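Local coordinates for integron cassette protein VCH_CASS2 (Vibrio cholerae, PDB 3GK6) that probably binds cationic, drug-like molecules as a small effector-binding module encoded by a mobile integron gene cassette, at residues A[37-42]-A[86-91]; A[66-71]-A[94-99]; A[26-31]-A[110-115]. All blocks are in the same frame, centred on the assembly; numbering follows the deposited sequence.

Contact 1. Residues A[37-42]-A[86-91]; sequences VRTTNA and GAFDVI
With CG trans to the backbone N (chi1 -169°) and its chain extended as far as NE, R38 runs along the sheet surface to D89 on the neighbouring strand, where the two close a salt bridge. R38 NH1 reaches D89 OD1 at 3.0 Å; the oxygen lies in the guanidinium plane but is approached from above the carboxylate, the two flat groups standing 83° apart. One guanidinium face is laid over the backbone at A87 and F88, with A87 CB 3.7 Å from R38 NH2. N79 steadies both partners, since its O takes a bond from R38 NH1 and its ND2 gives one to D89 OD2.

On the reverse face the F88 ring lies alongside T39 of the adjacent strand: its CG sits between the backbone N and the carbonyl carbon (chi1 48°), which places T39 O 4.0 Å above the ring, over its centre. T39 CG2 lies 3.7 Å from F88 CE1 and 3.9 Å from V90 CG2. Backbone bonds join V37 with V90 and T39 with F88 as antiparallel hydrogen-bonded pairs, with R38 and D89 the non-hydrogen-bonded pair between them. Further along, at T40 and N41, one bridging water accepts from T40 OG1 and N41 N, each at 2.7 Å, and donates to G86 O, tying the start of helix 41-45 to the loop leading into strand 88-94.

Helix 52-62 covers V37 and V90 through L55, and I52 also meets V90; T39 OG1 turns to E44 and K51, while strand 73-78 flanks 88-94 on the side away from 18-39.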
ATOM      1  N   VAL A  37       8.578  -4.331   6.454  1.00 36.46           N
ATOM      2  CA  VAL A  37       8.428  -4.911   7.772  1.00 40.16           C
ATOM      3  C   VAL A  37       7.312  -5.941   7.695  1.00 37.99           C
ATOM      4  O   VAL A  37       6.415  -5.837   6.864  1.00 34.77           O
ATOM      5  CB  VAL A  37       8.137  -3.850   8.855  1.00 32.74           C
ATOM      6  CG1 VAL A  37       6.733  -3.296   8.707  1.00 36.06           C
ATOM      7  CG2 VAL A  37       8.333  -4.452  10.235  1.00 43.66           C
ATOM      8  N   ARG A  38       7.377  -6.948   8.550  1.00 34.06           N
ATOM      9  CA  ARG A  38       6.313  -7.932   8.597  1.00 36.94           C
ATOM     10  C   ARG A  38       5.425  -7.675   9.795  1.00 39.49           C
ATOM     11  O   ARG A  38       5.903  -7.428  10.911  1.00 39.57           O
ATOM     12  CB  ARG A  38       6.885  -9.352   8.640  1.00 47.23           C
ATOM     13  CG  ARG A  38       5.844 -10.432   8.436  1.00 45.10           C
ATOM     14  CD  ARG A  38       6.481 -11.705   7.889  1.00 46.56           C
ATOM     15  NE  ARG A  38       5.475 -12.714   7.577  1.00 44.84           N
ATOM     16  CZ  ARG A  38       4.806 -12.773   6.431  1.00 45.29           C
ATOM     17  NH1 ARG A  38       5.027 -11.872   5.478  1.00 38.90           N
ATOM     18  NH2 ARG A  38       3.906 -13.726   6.244  1.00 42.11           N
ATOM     19  N   THR A  39       4.120  -7.718   9.579  1.00 39.16           N
ATOM     20  CA  THR A  39       3.213  -7.412  10.675  1.00 39.70           C
ATOM     21  C   THR A  39       1.895  -8.155  10.512  1.00 35.41           C
ATOM     22  O   THR A  39       1.743  -8.995   9.623  1.00 38.33           O
ATOM     23  CB  THR A  39       2.972  -5.887  10.776  1.00 33.58           C
ATOM     24  OG1 THR A  39       2.352  -5.569  12.035  1.00 33.50           O
ATOM     25  CG2 THR A  39       2.101  -5.410   9.612  1.00 28.38           C
ATOM     26  N   THR A  40       0.952  -7.849  11.390  1.00 37.59           N
ATOM     27  CA  THR A  40      -0.378  -8.427  11.338  1.00 35.45           C
ATOM     28  C   THR A  40      -1.389  -7.311  11.594  1.00 35.52           C
ATOM     29  O   THR A  40      -1.037  -6.259  12.139  1.00 33.07           O
ATOM     30  CB  THR A  40      -0.535  -9.526  12.414  1.00 51.15           C
ATOM     31  OG1 THR A  40      -1.594 -10.418  12.050  1.00 69.24           O
ATOM     32  CG2 THR A  40      -0.838  -8.918  13.762  1.00 34.11           C
ATOM     33  N   ASN A  41      -2.640  -7.537  11.212  1.00 33.47           N
ATOM     34  CA  ASN A  41      -3.680  -6.552  11.460  1.00 42.98           C
ATOM     35  C   ASN A  41      -3.819  -6.274  12.955  1.00 41.88           C
ATOM     36  O   ASN A  41      -3.986  -5.127  13.358  1.00 34.62           O
ATOM     37  CB  ASN A  41      -5.018  -6.990  10.859  1.00 42.98           C
ATOM     38  CG  ASN A  41      -6.146  -6.020  11.179  1.00 50.48           C
ATOM     39  OD1 ASN A  41      -7.026  -6.316  11.989  1.00 62.96           O
ATOM     40  ND2 ASN A  41      -6.119  -4.851  10.555  1.00 47.26           N
ATOM     41  N   ALA A  42      -3.736  -7.326  13.770  1.00 42.33           N
ATOM     42  CA  ALA A  42      -3.826  -7.169  15.221  1.00 40.34           C
ATOM     43  C   ALA A  42      -2.689  -6.313  15.790  1.00 42.54           C
ATOM     44  O   ALA A  42      -2.917  -5.496  16.680  1.00 39.30           O
ATOM     45  CB  ALA A  42      -3.886  -8.534  15.919  1.00 46.71           C
ATOM     46  N   GLY A  86      -3.887 -13.188   8.898  1.00 46.09           N
ATOM     47  CA  GLY A  86      -2.521 -13.662   9.022  1.00 43.36           C
ATOM     48  C   GLY A  86      -1.500 -12.562   8.823  1.00 41.32           C
ATOM     49  O   GLY A  86      -1.854 -11.414   8.578  1.00 41.38           O
ATOM     50  N   ALA A  87      -0.226 -12.912   8.926  1.00 40.95           N
ATOM     51  CA  ALA A  87       0.836 -11.942   8.716  1.00 42.24           C
ATOM     52  C   ALA A  87       0.943 -11.552   7.243  1.00 39.72           C
ATOM     53  O   ALA A  87       0.444 -12.253   6.360  1.00 42.41           O
ATOM     54  CB  ALA A  87       2.161 -12.487   9.226  1.00 39.73           C
ATOM     55  N   PHE A  88       1.595 -10.423   6.993  1.00 32.82           N
ATOM     56  CA  PHE A  88       1.886  -9.974   5.641  1.00 30.65           C
ATOM     57  C   PHE A  88       3.043  -8.996   5.718  1.00 31.11           C
ATOM     58  O   PHE A  88       3.309  -8.419   6.784  1.00 34.35           O
ATOM     59  CB  PHE A  88       0.657  -9.308   5.011  1.00 31.03           C
ATOM     60  CG  PHE A  88      -0.007  -8.292   5.907  1.00 28.78           C
ATOM     61  CD1 PHE A  88       0.451  -6.984   5.960  1.00 27.19           C
ATOM     62  CD2 PHE A  88      -1.080  -8.657   6.717  1.00 31.16           C
ATOM     63  CE1 PHE A  88      -0.163  -6.053   6.803  1.00 29.94           C
ATOM     64  CE2 PHE A  88      -1.689  -7.733   7.563  1.00 36.35           C
ATOM     65  CZ  PHE A  88      -1.232  -6.431   7.605  1.00 34.38           C
ATOM     66  N   ASP A  89       3.740  -8.821   4.604  1.00 32.33           N
ATOM     67  CA  ASP A  89       4.786  -7.819   4.519  1.00 32.13           C
ATOM     68  C   ASP A  89       4.161  -6.511   4.081  1.00 27.81           C
ATOM     69  O   ASP A  89       3.305  -6.498   3.201  1.00 28.00           O
ATOM     70  CB  ASP A  89       5.836  -8.206   3.485  1.00 31.18           C
ATOM     71  CG  ASP A  89       6.739  -9.317   3.959  1.00 39.07           C
ATOM     72  OD1 ASP A  89       6.812  -9.534   5.178  1.00 37.84           O
ATOM     73  OD2 ASP A  89       7.372  -9.965   3.104  1.00 37.98           O
ATOM     74  N   VAL A  90       4.608  -5.421   4.693  1.00 27.37           N
ATOM     75  CA  VAL A  90       4.265  -4.080   4.235  1.00 29.09           C
ATOM     76  C   VAL A  90       5.546  -3.438   3.725  1.00 28.20           C
ATOM     77  O   VAL A  90       6.590  -3.517   4.374  1.00 30.73           O
ATOM     78  CB  VAL A  90       3.668  -3.236   5.372  1.00 29.49           C
ATOM     79  CG1 VAL A  90       3.212  -1.865   4.845  1.00 24.94           C
ATOM     80  CG2 VAL A  90       2.510  -3.983   6.027  1.00 28.41           C
ATOM     81  N   ILE A  91       5.481  -2.824   2.553  1.00 25.91           N
ATOM     82  CA  ILE A  91       6.660  -2.224   1.952  1.00 28.66           C
ATOM     83  C   ILE A  91       6.407  -0.777   1.554  1.00 28.72           C
ATOM     84  O   ILE A  91       5.561  -0.496   0.700  1.00 27.09           O
ATOM     85  CB  ILE A  91       7.155  -3.015   0.710  1.00 31.42           C
ATOM     86  CG1 ILE A  91       7.132  -4.523   0.987  1.00 27.71           C
ATOM     87  CG2 ILE A  91       8.531  -2.530   0.299  1.00 30.08           C
ATOM     88  CD1 ILE A  91       7.695  -5.393  -0.142  1.00 29.37           C
TER
HETATM   89  O   HOH W   1      -3.311  -9.908  10.092  1.00 39.99           O

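Contact 2. Residues A[66-71]-A[94-99]; sequences KLTDKS and SDTLSP
This is a loop-to-loop contact at the periphery of the barrel, where S71 and T96 join hydroxyls between the chain entering strand 73-78 and the chain leaving strand 88-94. S71 OG and T96 OG1 are 2.6 Å apart in a short hydrogen bond, and the proton may come from either side. T96 has OG1 between its backbone N and carbonyl carbon (chi1 64°), and this setting brings the hydroxyl up to S71 OG while its methyl, CG2, packs 3.6 Å from the same oxygen. A water carries the link further, lying 2.7 Å from T96 OG1 and donating to K66 O, so that both ends of segment 66-71 are tied to one threonine.

The S71 hydroxyl is itself held by its own loop. Residues T68 to S71 form a type I beta turn, closed by S71 N to T68 O, and S71 OG accepts the N-H of T68 at 2.7 Å, nearly straight at 166°. The side chain of the last turn residue thus bonds back to the backbone of the first, which holds the oxygen that T96 meets in place.

Deeper in, the contact becomes apolar. L67 sends CD2 to L97 CG at 3.9 Å and, beside it, to S94 OG at 3.6 Å; F59 of helix 52-62 touches both leucines, and a bound polyether, probably from the crystallisation liquor, lies about 5 Å from the L67 side chain. S94 OG and D95 OD1 have their polar partners in K72, respectively its O and N, just where the chain turns into strand 73-78. S71 CA rests 3.8 Å from D95 OD1, while T68 and T96 lie at the exposed margin.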
ATOM      1  N   LYS A  66      16.030  10.902  -1.543  1.00 47.85           N
ATOM      2  CA  LYS A  66      16.567  10.347  -2.779  1.00 48.63           C
ATOM      3  C   LYS A  66      15.543  10.270  -3.912  1.00 51.25           C
ATOM      4  O   LYS A  66      15.868   9.832  -5.016  1.00 51.25           O
ATOM      5  CB  LYS A  66      17.159   8.961  -2.513  1.00 50.95           C
ATOM      6  CG  LYS A  66      18.416   8.996  -1.665  1.00 64.00           C
ATOM      7  CD  LYS A  66      18.883   7.604  -1.289  1.00 71.58           C
ATOM      8  CE  LYS A  66      20.159   7.663  -0.463  1.00 78.51           C
ATOM      9  NZ  LYS A  66      20.012   8.548   0.732  1.00 87.25           N
ATOM     10  N   LEU A  67      14.308  10.686  -3.641  1.00 50.97           N
ATOM     11  CA  LEU A  67      13.252  10.640  -4.651  1.00 46.34           C
ATOM     12  C   LEU A  67      13.350  11.802  -5.634  1.00 54.88           C
ATOM     13  O   LEU A  67      14.004  12.808  -5.360  1.00 58.48           O
ATOM     14  CB  LEU A  67      11.871  10.642  -3.989  1.00 43.33           C
ATOM     15  CG  LEU A  67      11.600   9.505  -3.007  1.00 40.99           C
ATOM     16  CD1 LEU A  67      10.264   9.708  -2.285  1.00 38.90           C
ATOM     17  CD2 LEU A  67      11.637   8.164  -3.728  1.00 35.57           C
ATOM     18  N   THR A  68      12.697  11.653  -6.782  1.00 49.68           N
ATOM     19  CA  THR A  68      12.621  12.726  -7.768  1.00 64.09           C
ATOM     20  C   THR A  68      11.180  13.200  -7.872  1.00 66.84           C
ATOM     21  O   THR A  68      10.301  12.663  -7.202  1.00 65.58           O
ATOM     22  CB  THR A  68      13.106  12.264  -9.153  1.00 63.45           C
ATOM     23  OG1 THR A  68      12.247  11.228  -9.643  1.00 57.47           O
ATOM     24  CG2 THR A  68      14.529  11.742  -9.071  1.00 67.36           C
ATOM     25  N   ASP A  69      10.936  14.204  -8.709  1.00 71.81           N
ATOM     26  CA  ASP A  69       9.589  14.748  -8.861  1.00 77.36           C
ATOM     27  C   ASP A  69       8.667  13.781  -9.596  1.00 67.90           C
ATOM     28  O   ASP A  69       7.445  13.894  -9.516  1.00 65.16           O
ATOM     29  CB  ASP A  69       9.620  16.101  -9.576  1.00 92.38           C
ATOM     30  CG  ASP A  69       9.815  17.263  -8.616  1.00105.80           C
ATOM     31  OD1 ASP A  69       9.710  17.048  -7.390  1.00104.25           O
ATOM     32  OD2 ASP A  69      10.067  18.394  -9.088  1.00114.79           O
ATOM     33  N   LYS A  70       9.256  12.828 -10.305  1.00 59.35           N
ATOM     34  CA  LYS A  70       8.472  11.841 -11.032  1.00 57.44           C
ATOM     35  C   LYS A  70       8.372  10.521 -10.266  1.00 50.17           C
ATOM     36  O   LYS A  70       7.799   9.551 -10.764  1.00 49.00           O
ATOM     37  CB  LYS A  70       9.054  11.608 -12.430  1.00 64.21           C
ATOM     38  CG  LYS A  70       9.038  12.845 -13.314  1.00 74.69           C
ATOM     39  CD  LYS A  70       9.180  12.489 -14.787  1.00 85.88           C
ATOM     40  CE  LYS A  70      10.541  11.886 -15.089  1.00 92.52           C
ATOM     41  NZ  LYS A  70      10.774  11.755 -16.555  1.00 96.37           N
ATOM     42  N   SER A  71       8.943  10.482  -9.064  1.00 40.38           N
ATOM     43  CA  SER A  71       8.874   9.275  -8.252  1.00 42.20           C
ATOM     44  C   SER A  71       7.427   8.974  -7.871  1.00 32.59           C
ATOM     45  O   SER A  71       6.699   9.855  -7.434  1.00 37.82           O
ATOM     46  CB  SER A  71       9.721   9.418  -6.981  1.00 36.67           C
ATOM     47  OG  SER A  71      11.101   9.472  -7.287  1.00 43.34           O
ATOM     48  N   SER A  94       9.170   2.953  -3.697  1.00 30.86           N
ATOM     49  CA  SER A  94       8.989   3.836  -4.834  1.00 27.98           C
ATOM     50  C   SER A  94       9.607   3.211  -6.077  1.00 32.01           C
ATOM     51  O   SER A  94      10.519   2.386  -6.001  1.00 32.45           O
ATOM     52  CB  SER A  94       9.623   5.209  -4.558  1.00 35.52           C
ATOM     53  OG  SER A  94       9.511   6.079  -5.675  1.00 35.22           O
ATOM     54  N   ASP A  95       9.100   3.607  -7.226  1.00 31.60           N
ATOM     55  CA  ASP A  95       9.543   2.995  -8.463  1.00 36.24           C
ATOM     56  C   ASP A  95      10.963   3.415  -8.867  1.00 44.40           C
ATOM     57  O   ASP A  95      11.658   2.666  -9.553  1.00 48.83           O
ATOM     58  CB  ASP A  95       8.522   3.221  -9.584  1.00 38.51           C
ATOM     59  CG  ASP A  95       8.215   4.690  -9.833  1.00 43.13           C
ATOM     60  OD1 ASP A  95       8.666   5.569  -9.065  1.00 36.97           O
ATOM     61  OD2 ASP A  95       7.500   4.965 -10.822  1.00 52.42           O
ATOM     62  N   THR A  96      11.409   4.583  -8.411  1.00 38.11           N
ATOM     63  CA  THR A  96      12.705   5.106  -8.846  1.00 47.06           C
ATOM     64  C   THR A  96      13.868   4.711  -7.933  1.00 54.92           C
ATOM     65  O   THR A  96      15.027   4.837  -8.312  1.00 59.38           O
ATOM     66  CB  THR A  96      12.694   6.639  -9.001  1.00 45.11           C
ATOM     67  OG1 THR A  96      12.472   7.252  -7.726  1.00 41.22           O
ATOM     68  CG2 THR A  96      11.608   7.074  -9.984  1.00 44.17           C
ATOM     69  N   LEU A  97      13.564   4.245  -6.730  1.00 44.79           N
ATOM     70  CA  LEU A  97      14.612   3.765  -5.840  1.00 46.34           C
ATOM     71  C   LEU A  97      15.187   2.464  -6.380  1.00 42.55           C
ATOM     72  O   LEU A  97      14.544   1.784  -7.175  1.00 44.93           O
ATOM     73  CB  LEU A  97      14.060   3.562  -4.431  1.00 42.97           C
ATOM     74  CG  LEU A  97      13.613   4.853  -3.753  1.00 41.51           C
ATOM     75  CD1 LEU A  97      12.836   4.535  -2.484  1.00 34.57           C
ATOM     76  CD2 LEU A  97      14.817   5.757  -3.448  1.00 44.68           C
ATOM     77  N   SER A  98      16.408   2.135  -5.962  1.00 46.47           N
ATOM     78  CA  SER A  98      17.040   0.864  -6.305  1.00 58.03           C
ATOM     79  C   SER A  98      17.793   0.330  -5.085  1.00 57.46           C
ATOM     80  O   SER A  98      18.301   1.113  -4.284  1.00 57.23           O
ATOM     81  CB  SER A  98      17.982   1.021  -7.510  1.00 59.53           C
ATOM     82  OG  SER A  98      18.874   2.107  -7.341  1.00 58.18           O
ATOM     83  N   PRO A  99      17.861  -1.004  -4.936  1.00 60.48           N
ATOM     84  CA  PRO A  99      18.412  -1.632  -3.727  1.00 68.34           C
ATOM     85  C   PRO A  99      19.891  -1.316  -3.488  1.00 83.20           C
ATOM     86  O   PRO A  99      20.505  -1.904  -2.597  1.00 88.43           O
ATOM     87  CB  PRO A  99      18.227  -3.135  -3.986  1.00 69.12           C
ATOM     88  CG  PRO A  99      17.228  -3.232  -5.082  1.00 62.48           C
ATOM     89  CD  PRO A  99      17.403  -2.003  -5.917  1.00 61.50           C
TER
HETATM   90  O   HOH W   2      14.873   7.920  -6.741  1.00 42.91           O

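Contact 3. Residues A[26-31]-A[110-115]; sequences EINGFE and VSSGKY
F30 and V110 form the close-packed end of this contact, their side chains lying side by side and pointing the same way. V110 CB stands 4.0 Å from the centroid of the F30 ring and 13° off its normal, a CH-pi contact over the face. Both methyls take part: CG1 meets F30 CE1 and CG2 meets F30 CE2, each at 3.8 Å. A chi1 of 54° puts CG of F30 between the backbone N and the carbonyl carbon, and the ring then lies with one face to V110. On the same face of the sheet, I27 crosses Y115 at about a right angle, with I27 CB 3.7 Å from Y115 CD2.

The opposite face is far looser. E26 OE2 lies 3.5 Å from K114 CD, alongside the aliphatic part of the lysine, while the ammonium ends 5.5 Å away from E26 OE2 at K114 NZ, so the opposite charges do not touch. Between the hydrogen-bonded pairs I27 with G113 and F30 with V110 the regular pairing lapses for two residues on each strand. There the exposed S112 bridges the break, its OG accepting from G29 N at 2.8 Å, and G29, having no side chain, lets its CA come to 3.0 Å from V110 O.

F30 also stacks on Y74 and meets F154 edge-to-face, whereas I27 and Y115 reach S166 of strand 162-168. By pairing with 106-121, strand 18-39 closes the six-stranded antiparallel sheet into a barrel, consistent with an effector-binding fold.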
ATOM      1  N   GLU A  26      -7.667  -3.890 -15.303  1.00 27.23           N
ATOM      2  CA  GLU A  26      -6.390  -4.551 -15.522  1.00 31.57           C
ATOM      3  C   GLU A  26      -5.274  -3.541 -15.282  1.00 34.57           C
ATOM      4  O   GLU A  26      -5.309  -2.441 -15.810  1.00 32.62           O
ATOM      5  CB  GLU A  26      -6.321  -5.077 -16.963  1.00 28.14           C
ATOM      6  CG  GLU A  26      -7.033  -6.433 -17.159  1.00 32.95           C
ATOM      7  CD  GLU A  26      -8.513  -6.394 -16.829  1.00 41.19           C
ATOM      8  OE1 GLU A  26      -9.271  -5.695 -17.535  1.00 36.47           O
ATOM      9  OE2 GLU A  26      -8.928  -7.079 -15.868  1.00 49.21           O
ATOM     10  N   ILE A  27      -4.282  -3.912 -14.482  1.00 28.13           N
ATOM     11  CA  ILE A  27      -3.166  -3.014 -14.208  1.00 22.90           C
ATOM     12  C   ILE A  27      -1.852  -3.618 -14.662  1.00 28.19           C
ATOM     13  O   ILE A  27      -1.592  -4.807 -14.451  1.00 27.59           O
ATOM     14  CB  ILE A  27      -3.078  -2.668 -12.699  1.00 21.75           C
ATOM     15  CG1 ILE A  27      -4.320  -1.893 -12.262  1.00 25.66           C
ATOM     16  CG2 ILE A  27      -1.828  -1.846 -12.405  1.00 26.11           C
ATOM     17  CD1 ILE A  27      -4.310  -1.492 -10.771  1.00 27.44           C
ATOM     18  N   ASN A  28      -1.025  -2.801 -15.301  1.00 25.21           N
ATOM     19  CA  ASN A  28       0.298  -3.249 -15.710  1.00 26.15           C
ATOM     20  C   ASN A  28       1.237  -3.325 -14.531  1.00 25.41           C
ATOM     21  O   ASN A  28       1.264  -2.415 -13.710  1.00 30.89           O
ATOM     22  CB  ASN A  28       0.892  -2.307 -16.746  1.00 39.00           C
ATOM     23  CG  ASN A  28       1.140  -2.988 -18.056  1.00 53.32           C
ATOM     24  OD1 ASN A  28       1.960  -3.907 -18.144  1.00 59.25           O
ATOM     25  ND2 ASN A  28       0.435  -2.556 -19.085  1.00 59.62           N
ATOM     26  N   GLY A  29       2.034  -4.388 -14.483  1.00 27.26           N
ATOM     27  CA  GLY A  29       2.960  -4.595 -13.385  1.00 39.01           C
ATOM     28  C   GLY A  29       4.088  -3.583 -13.399  1.00 35.90           C
ATOM     29  O   GLY A  29       4.325  -2.926 -14.410  1.00 31.67           O
ATOM     30  N   PHE A  30       4.795  -3.475 -12.278  1.00 29.15           N
ATOM     31  CA  PHE A  30       5.856  -2.489 -12.120  1.00 29.69           C
ATOM     32  C   PHE A  30       6.800  -2.890 -10.982  1.00 34.54           C
ATOM     33  O   PHE A  30       6.430  -3.665 -10.104  1.00 30.47           O
ATOM     34  CB  PHE A  30       5.244  -1.117 -11.815  1.00 27.44           C
ATOM     35  CG  PHE A  30       4.294  -1.111 -10.639  1.00 32.71           C
ATOM     36  CD1 PHE A  30       2.960  -1.463 -10.802  1.00 31.86           C
ATOM     37  CD2 PHE A  30       4.729  -0.727  -9.369  1.00 31.98           C
ATOM     38  CE1 PHE A  30       2.076  -1.448  -9.721  1.00 32.48           C
ATOM     39  CE2 PHE A  30       3.848  -0.702  -8.278  1.00 31.22           C
ATOM     40  CZ  PHE A  30       2.521  -1.062  -8.449  1.00 31.57           C
ATOM     41  N   GLU A  31       8.010  -2.345 -10.993  1.00 29.63           N
ATOM     42  CA  GLU A  31       8.995  -2.651  -9.956  1.00 32.10           C
ATOM     43  C   GLU A  31       9.149  -1.488  -8.983  1.00 33.52           C
ATOM     44  O   GLU A  31       9.142  -0.327  -9.394  1.00 32.32           O
ATOM     45  CB  GLU A  31      10.353  -2.982 -10.580  1.00 34.14           C
ATOM     46  CG  GLU A  31      10.346  -4.231 -11.444  1.00 54.38           C
ATOM     47  CD  GLU A  31      11.745  -4.749 -11.725  1.00 69.08           C
ATOM     48  OE1 GLU A  31      12.712  -3.977 -11.555  1.00 68.86           O
ATOM     49  OE2 GLU A  31      11.876  -5.930 -12.108  1.00 77.57           O
ATOM     50  N   VAL A 110       5.608  -6.048  -8.689  1.00 32.41           N
ATOM     51  CA  VAL A 110       4.162  -6.186  -8.612  1.00 31.42           C
ATOM     52  C   VAL A 110       3.674  -6.667  -9.976  1.00 42.43           C
ATOM     53  O   VAL A 110       3.955  -6.026 -10.996  1.00 32.34           O
ATOM     54  CB  VAL A 110       3.507  -4.843  -8.321  1.00 29.55           C
ATOM     55  CG1 VAL A 110       2.003  -4.977  -8.312  1.00 32.40           C
ATOM     56  CG2 VAL A 110       4.011  -4.281  -6.982  1.00 33.22           C
ATOM     57  N   SER A 111       2.958  -7.791  -9.996  1.00 34.22           N
ATOM     58  CA  SER A 111       2.547  -8.421 -11.248  1.00 43.90           C
ATOM     59  C   SER A 111       1.376  -7.711 -11.915  1.00 25.03           C
ATOM     60  O   SER A 111       0.505  -7.150 -11.261  1.00 23.83           O
ATOM     61  CB  SER A 111       2.192  -9.897 -11.027  1.00 46.74           C
ATOM     62  OG  SER A 111       3.361 -10.693 -10.920  1.00 49.08           O
ATOM     63  N   SER A 112       1.364  -7.737 -13.246  1.00 28.02           N
ATOM     64  CA  SER A 112       0.165  -7.322 -13.950  1.00 30.02           C
ATOM     65  C   SER A 112      -0.977  -8.218 -13.494  1.00 26.73           C
ATOM     66  O   SER A 112      -0.773  -9.403 -13.213  1.00 26.94           O
ATOM     67  CB  SER A 112       0.352  -7.467 -15.467  1.00 26.50           C
ATOM     68  OG  SER A 112       1.488  -6.755 -15.894  1.00 29.10           O
ATOM     69  N   GLY A 113      -2.185  -7.672 -13.452  1.00 27.42           N
ATOM     70  CA  GLY A 113      -3.334  -8.474 -13.080  1.00 28.37           C
ATOM     71  C   GLY A 113      -4.621  -7.689 -12.970  1.00 31.64           C
ATOM     72  O   GLY A 113      -4.673  -6.515 -13.330  1.00 26.18           O
ATOM     73  N   LYS A 114      -5.660  -8.357 -12.480  1.00 27.06           N
ATOM     74  CA  LYS A 114      -6.957  -7.737 -12.304  1.00 30.86           C
ATOM     75  C   LYS A 114      -7.076  -7.227 -10.878  1.00 26.52           C
ATOM     76  O   LYS A 114      -6.832  -7.957  -9.919  1.00 24.25           O
ATOM     77  CB  LYS A 114      -8.087  -8.721 -12.601  1.00 26.13           C
ATOM     78  CG  LYS A 114      -9.457  -8.067 -12.566  1.00 30.02           C
ATOM     79  CD  LYS A 114     -10.505  -8.857 -13.328  1.00 37.12           C
ATOM     80  CE  LYS A 114     -10.979 -10.068 -12.561  1.00 48.41           C
ATOM     81  NZ  LYS A 114     -12.114 -10.746 -13.276  1.00 53.49           N
ATOM     82  N   TYR A 115      -7.440  -5.963 -10.758  1.00 22.19           N
ATOM     83  CA  TYR A 115      -7.556  -5.321  -9.465  1.00 20.77           C
ATOM     84  C   TYR A 115      -8.886  -4.595  -9.355  1.00 26.04           C
ATOM     85  O   TYR A 115      -9.468  -4.185 -10.356  1.00 26.92           O
ATOM     86  CB  TYR A 115      -6.466  -4.272  -9.303  1.00 22.23           C
ATOM     87  CG  TYR A 115      -5.072  -4.820  -9.185  1.00 21.11           C
ATOM     88  CD1 TYR A 115      -4.457  -4.948  -7.940  1.00 24.40           C
ATOM     89  CD2 TYR A 115      -4.364  -5.189 -10.312  1.00 20.79           C
ATOM     90  CE1 TYR A 115      -3.171  -5.438  -7.836  1.00 25.89           C
ATOM     91  CE2 TYR A 115      -3.086  -5.679 -10.222  1.00 22.68           C
ATOM     92  CZ  TYR A 115      -2.491  -5.801  -8.993  1.00 30.09           C
ATOM     93  OH  TYR A 115      -1.206  -6.286  -8.937  1.00 32.55           O
TER

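Contacts 1 and 3 both pair strand 18-39 with a neighbour in the one barrel: contact 1 joins its C-terminal end to strand 88-94, contact 3 an earlier part to strand 106-121, their centres 21 Å apart. Contact 1 is the more buried, with a largely apolar face, partly covered by helix 52-62, and a salt bridge on the other. Contact 3 is a surface contact that combines backbone hydrogen bonds with aromatic and aliphatic packing along an interrupted strand pair. Contact 2 lacks strand pairing across its segments, and hydroxyls, water and two leucines join its loops. D95 CB of contact 2 packs against E31 O of contact 3, whereas contacts 1 and 2 do not touch beyond adjoining in sequence.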